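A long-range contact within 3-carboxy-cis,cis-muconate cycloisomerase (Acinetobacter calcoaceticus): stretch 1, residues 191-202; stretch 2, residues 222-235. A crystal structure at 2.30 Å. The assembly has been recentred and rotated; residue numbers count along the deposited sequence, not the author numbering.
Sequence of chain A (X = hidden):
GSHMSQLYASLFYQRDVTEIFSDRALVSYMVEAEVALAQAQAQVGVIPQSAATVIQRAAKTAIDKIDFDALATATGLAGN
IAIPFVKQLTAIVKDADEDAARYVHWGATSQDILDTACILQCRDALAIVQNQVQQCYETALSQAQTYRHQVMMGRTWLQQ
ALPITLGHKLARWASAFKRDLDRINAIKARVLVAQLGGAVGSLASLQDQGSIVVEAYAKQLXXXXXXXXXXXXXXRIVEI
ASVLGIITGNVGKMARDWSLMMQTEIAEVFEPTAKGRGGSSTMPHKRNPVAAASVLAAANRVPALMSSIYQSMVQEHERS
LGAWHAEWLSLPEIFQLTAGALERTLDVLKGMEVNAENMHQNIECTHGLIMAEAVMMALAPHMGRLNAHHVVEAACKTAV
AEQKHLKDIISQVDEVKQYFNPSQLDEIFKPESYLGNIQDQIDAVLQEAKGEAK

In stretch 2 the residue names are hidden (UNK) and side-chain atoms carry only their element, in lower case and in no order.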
# COMPACT_ATOMS: atom_id res chain seq x y z
N VAL A 191 -4.22 -0.70 -24.85
CA VAL A 191 -3.14 -0.10 -24.13
C VAL A 191 -1.91 0.43 -24.91
O VAL A 191 -1.28 1.44 -24.54
CB VAL A 191 -2.79 -1.18 -23.07
CG1 VAL A 191 -1.36 -1.40 -22.98
CG2 VAL A 191 -3.48 -0.89 -21.78
N LEU A 192 -1.55 -0.26 -25.99
CA LEU A 192 -0.38 0.12 -26.77
C LEU A 192 -0.80 1.12 -27.83
O LEU A 192 -0.99 0.76 -28.99
CB LEU A 192 0.23 -1.14 -27.41
CG LEU A 192 0.66 -2.18 -26.37
CD1 LEU A 192 1.27 -3.39 -27.08
CD2 LEU A 192 1.66 -1.55 -25.39
N VAL A 193 -0.97 2.37 -27.40
CA VAL A 193 -1.41 3.43 -28.28
C VAL A 193 -0.43 4.58 -28.15
O VAL A 193 0.25 4.69 -27.14
CB VAL A 193 -2.81 3.92 -27.89
CG1 VAL A 193 -3.80 2.81 -28.10
CG2 VAL A 193 -2.82 4.35 -26.40
N ALA A 194 -0.38 5.44 -29.17
CA ALA A 194 0.53 6.59 -29.19
C ALA A 194 -0.01 7.76 -28.36
O ALA A 194 -1.19 7.81 -28.04
CB ALA A 194 0.73 7.06 -30.64
N GLN A 195 0.86 8.69 -28.00
CA GLN A 195 0.40 9.88 -27.28
C GLN A 195 0.86 11.11 -28.07
O GLN A 195 2.08 11.34 -28.22
CB GLN A 195 1.01 10.00 -25.86
CG GLN A 195 0.49 11.21 -25.07
CD GLN A 195 -0.88 10.96 -24.40
OE1 GLN A 195 -1.94 11.13 -25.02
NE2 GLN A 195 -0.86 10.55 -23.13
N LEU A 196 -0.06 11.89 -28.61
CA LEU A 196 0.34 13.13 -29.30
C LEU A 196 -0.84 14.11 -29.21
O LEU A 196 -1.85 13.99 -29.92
CB LEU A 196 0.71 12.88 -30.76
CG LEU A 196 1.16 14.16 -31.50
CD1 LEU A 196 2.49 14.64 -30.94
CD2 LEU A 196 1.33 13.88 -33.01
N GLY A 197 -0.71 15.08 -28.31
CA GLY A 197 -1.79 16.03 -28.11
C GLY A 197 -1.31 17.45 -27.86
O GLY A 197 -2.12 18.35 -27.78
N GLY A 198 -0.01 17.68 -27.76
CA GLY A 198 0.43 19.04 -27.51
C GLY A 198 0.13 19.53 -26.10
O GLY A 198 -0.50 18.82 -25.29
N ALA A 199 0.54 20.78 -25.82
CA ALA A 199 0.42 21.39 -24.51
C ALA A 199 -0.82 21.04 -23.67
O ALA A 199 -0.66 20.56 -22.55
CB ALA A 199 0.58 22.92 -24.64
N VAL A 200 -2.03 21.27 -24.19
CA VAL A 200 -3.24 20.96 -23.40
C VAL A 200 -4.06 19.87 -24.09
O VAL A 200 -5.29 19.77 -23.88
CB VAL A 200 -4.15 22.21 -23.17
CG1 VAL A 200 -3.43 23.21 -22.23
CG2 VAL A 200 -4.57 22.86 -24.57
N GLY A 201 -3.38 19.06 -24.92
CA GLY A 201 -4.01 17.96 -25.60
C GLY A 201 -4.94 18.37 -26.74
O GLY A 201 -5.76 17.55 -27.15
N SER A 202 -4.81 19.62 -27.23
CA SER A 202 -5.68 20.12 -28.32
C SER A 202 -4.95 20.20 -29.68
O SER A 202 -5.57 20.48 -30.68
CB SER A 202 -6.20 21.51 -27.98
OG SER A 202 -5.09 22.40 -28.02
N UNK A 222 3.62 2.06 -35.40
CA UNK A 222 2.83 0.85 -35.34
C UNK A 222 2.13 0.70 -33.98
O UNK A 222 2.10 -0.38 -33.40
c UNK A 222 5.44 -1.42 -37.13
c UNK A 222 3.72 -0.38 -35.62
n UNK A 222 7.15 -2.59 -38.62
c UNK A 222 5.91 -1.70 -38.58
c UNK A 222 4.25 -0.47 -37.06
N UNK A 223 1.57 1.80 -33.48
CA UNK A 223 0.84 1.81 -32.22
C UNK A 223 -0.59 2.13 -32.58
O UNK A 223 -0.86 2.60 -33.69
c UNK A 223 3.32 3.76 -29.94
c UNK A 223 2.74 2.58 -30.73
c UNK A 223 1.36 2.92 -31.29
c UNK A 223 2.61 1.31 -29.87
N UNK A 224 -1.50 1.86 -31.64
CA UNK A 224 -2.88 2.24 -31.86
C UNK A 224 -3.04 3.78 -31.76
O UNK A 224 -2.17 4.52 -31.30
N UNK A 225 -4.18 4.26 -32.20
CA UNK A 225 -4.46 5.68 -32.14
C UNK A 225 -5.62 5.77 -31.15
O UNK A 225 -6.39 4.84 -31.06
o UNK A 225 -6.17 9.19 -35.20
c UNK A 225 -5.76 8.03 -35.02
n UNK A 225 -5.74 7.09 -36.00
c UNK A 225 -5.22 7.62 -33.62
c UNK A 225 -4.88 6.15 -33.53
N UNK A 226 -5.75 6.85 -30.41
CA UNK A 226 -6.86 6.94 -29.48
C UNK A 226 -7.79 8.05 -29.96
O UNK A 226 -7.37 8.92 -30.68
o UNK A 226 -5.70 8.55 -28.04
c UNK A 226 -5.38 6.25 -27.55
c UNK A 226 -6.36 7.28 -28.03
N UNK A 227 -9.04 8.01 -29.53
CA UNK A 227 -10.01 9.02 -29.90
C UNK A 227 -9.62 10.40 -29.33
O UNK A 227 -9.72 11.41 -30.01
c UNK A 227 -11.43 8.60 -29.39
N UNK A 228 -9.20 10.46 -28.07
CA UNK A 228 -8.81 11.76 -27.54
C UNK A 228 -7.47 11.67 -26.76
O UNK A 228 -7.02 10.58 -26.40
s UNK A 228 -10.39 11.22 -25.37
c UNK A 228 -9.94 12.34 -26.67
N UNK A 229 -6.81 12.81 -26.57
CA UNK A 229 -5.56 12.85 -25.84
C UNK A 229 -5.73 12.23 -24.41
O UNK A 229 -6.78 12.38 -23.79
o UNK A 229 -5.02 14.85 -27.05
c UNK A 229 -3.71 14.39 -25.03
c UNK A 229 -5.10 14.30 -25.73
N UNK A 230 -4.73 11.51 -23.92
CA UNK A 230 -4.88 10.95 -22.56
C UNK A 230 -3.71 11.31 -21.61
O UNK A 230 -3.18 10.47 -20.91
c UNK A 230 -1.08 6.84 -24.10
c UNK A 230 -4.06 8.75 -24.81
c UNK A 230 -2.27 7.59 -24.16
c UNK A 230 -0.63 6.48 -22.85
c UNK A 230 -1.35 6.85 -21.66
c UNK A 230 -5.11 9.43 -22.59
c UNK A 230 -4.13 8.72 -23.43
c UNK A 230 -2.52 7.58 -21.73
n UNK A 230 -2.95 8.08 -25.24
c UNK A 230 -3.00 7.97 -22.99
N UNK A 231 -3.34 12.58 -21.62
CA UNK A 231 -2.31 13.10 -20.73
C UNK A 231 -2.76 12.95 -19.28
O UNK A 231 -1.98 12.63 -18.40
c UNK A 231 -2.09 14.58 -21.04
n UNK A 231 -1.40 15.99 -23.02
c UNK A 231 -0.63 15.90 -24.09
c UNK A 231 -1.31 14.82 -22.30
c UNK A 231 -0.45 14.02 -22.97
n UNK A 231 -0.04 14.71 -24.09
N UNK A 232 -4.04 13.18 -19.04
CA UNK A 232 -4.57 13.11 -17.69
C UNK A 232 -5.34 11.86 -17.31
O UNK A 232 -5.56 11.67 -16.13
N UNK A 233 -5.73 11.02 -18.29
CA UNK A 233 -6.51 9.80 -18.01
C UNK A 233 -5.50 8.64 -18.09
O UNK A 233 -4.99 8.29 -19.17
c UNK A 233 -8.76 10.79 -18.92
c UNK A 233 -8.20 12.22 -19.15
o UNK A 233 -8.40 13.11 -18.28
o UNK A 233 -7.56 12.46 -20.21
c UNK A 233 -7.65 9.68 -19.04
N UNK A 234 -5.23 8.01 -16.96
CA UNK A 234 -4.14 7.03 -16.97
C UNK A 234 -4.46 5.56 -16.81
O UNK A 234 -3.57 4.76 -16.49
n UNK A 234 -0.55 9.72 -19.37
c UNK A 234 -2.84 8.94 -15.77
n UNK A 234 -0.76 9.03 -17.16
c UNK A 234 -0.03 9.16 -18.27
c UNK A 234 -2.16 9.49 -17.03
n UNK A 234 1.23 8.76 -18.30
c UNK A 234 -3.10 7.44 -15.88
N UNK A 235 -5.72 5.20 -17.02
CA UNK A 235 -6.13 3.81 -16.90
C UNK A 235 -5.26 2.86 -17.74
O UNK A 235 -5.01 1.75 -17.31
c UNK A 235 -7.60 3.69 -17.31
o UNK A 235 -8.07 3.41 -19.59
o UNK A 235 -7.73 5.50 -18.90
c UNK A 235 -7.84 4.24 -18.70
O HOH W 1 -3.25 8.38 -30.17
O HOH W 2 -4.29 13.57 -29.55

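Position 222 carries four carbons in a row ending in a nitrogen, an unbranched chain whose CA-to-CB bond points away from stretch 1 and which touches none of it; this is Lys222, whose positive phi closes a Schellman motif at the end of a helix. At position 223 four carbons fork at the second. Its CB points toward stretch 1 and lies 4.2 Å from CB of Ala194, and the residue is leucine; CD2 of Leu223 sits 4.2 Å from CB of Leu192. Position 224 has no side-chain atoms and is Gly224. Its N donates to O of Leu192 (2.9 Å) and its O accepts from N of Ala194 (2.9 Å), a single bridge around Val193. A CB here would come within 3.0 Å of CG1 of Val193, a tight fit.

Position 225 has three carbons, the third bearing one oxygen and one nitrogen: an amide on an extended chain, its CA-to-CB bond pointing away from stretch 1, hence Gln225. At 226 one carbon carries an oxygen and a carbon, the branched pattern of threonine. CG2 of Thr226 packs 3.4 Å from CG2 of Val193, while OG1 of Thr226 donates to O of 228, at 2.9 Å, within its own stretch. Position 227, a single carbon out of reach of stretch 1, is Ala227. At 228 one carbon is followed by a sulfur, which does not touch stretch 1: Cys228.

Position 229 again has one carbon carrying an oxygen and a carbon, now directed toward stretch 1, and is Thr229. Its OG1 donates to O of Gly201 (2.8 Å). The absence of a side chain at Gly197 and Gly201 leaves room for it: an ideal CB would clash with OG1 of Thr229 at the first and with CG2 at the second. Position 230 holds one carbon, then fused five- and six-membered rings of eight carbons and one nitrogen, which identifies Trp230. OE1 of Gln195 lies over one face of the ring, whereas O of Ala194 lies at its edge and receives a weak hydrogen bond from NE1 of Trp230 (3.3 Å).

Position 231 has one carbon and a five-membered ring of three carbons and two nitrogens, so it is His231; CE1 of His231 approaches O of Gly198 to 3.2 Å. Position 232, without side-chain atoms, is Gly232. Three carbons ending in two oxygens, out of reach of stretch 1, make 233 Glu233. At 234 three carbons, a nitrogen and a carbon with two more nitrogens form a guanidinium: Arg234, whose NH1 donates to O of Trp230 (3.1 Å). Position 235, two carbons with two oxygens on the second, is Asp235.

The contact joins two loops by backbone and side-chain bonds. Beyond the bridge at Gly224, the side-chain amide of Gln195 pairs with the backbone of Trp230, OE1 of Gln195 accepting from N of Trp230 (3.0 Å) and NE2 of Gln195 donating weakly to O of Trp230 (3.2 Å). Water 1 links O of Ala194 to N of Thr226, and water 2 links O of Leu196 to OG1 of Thr229.

Stretch 2 222-235: KLGQTACTWHGERD
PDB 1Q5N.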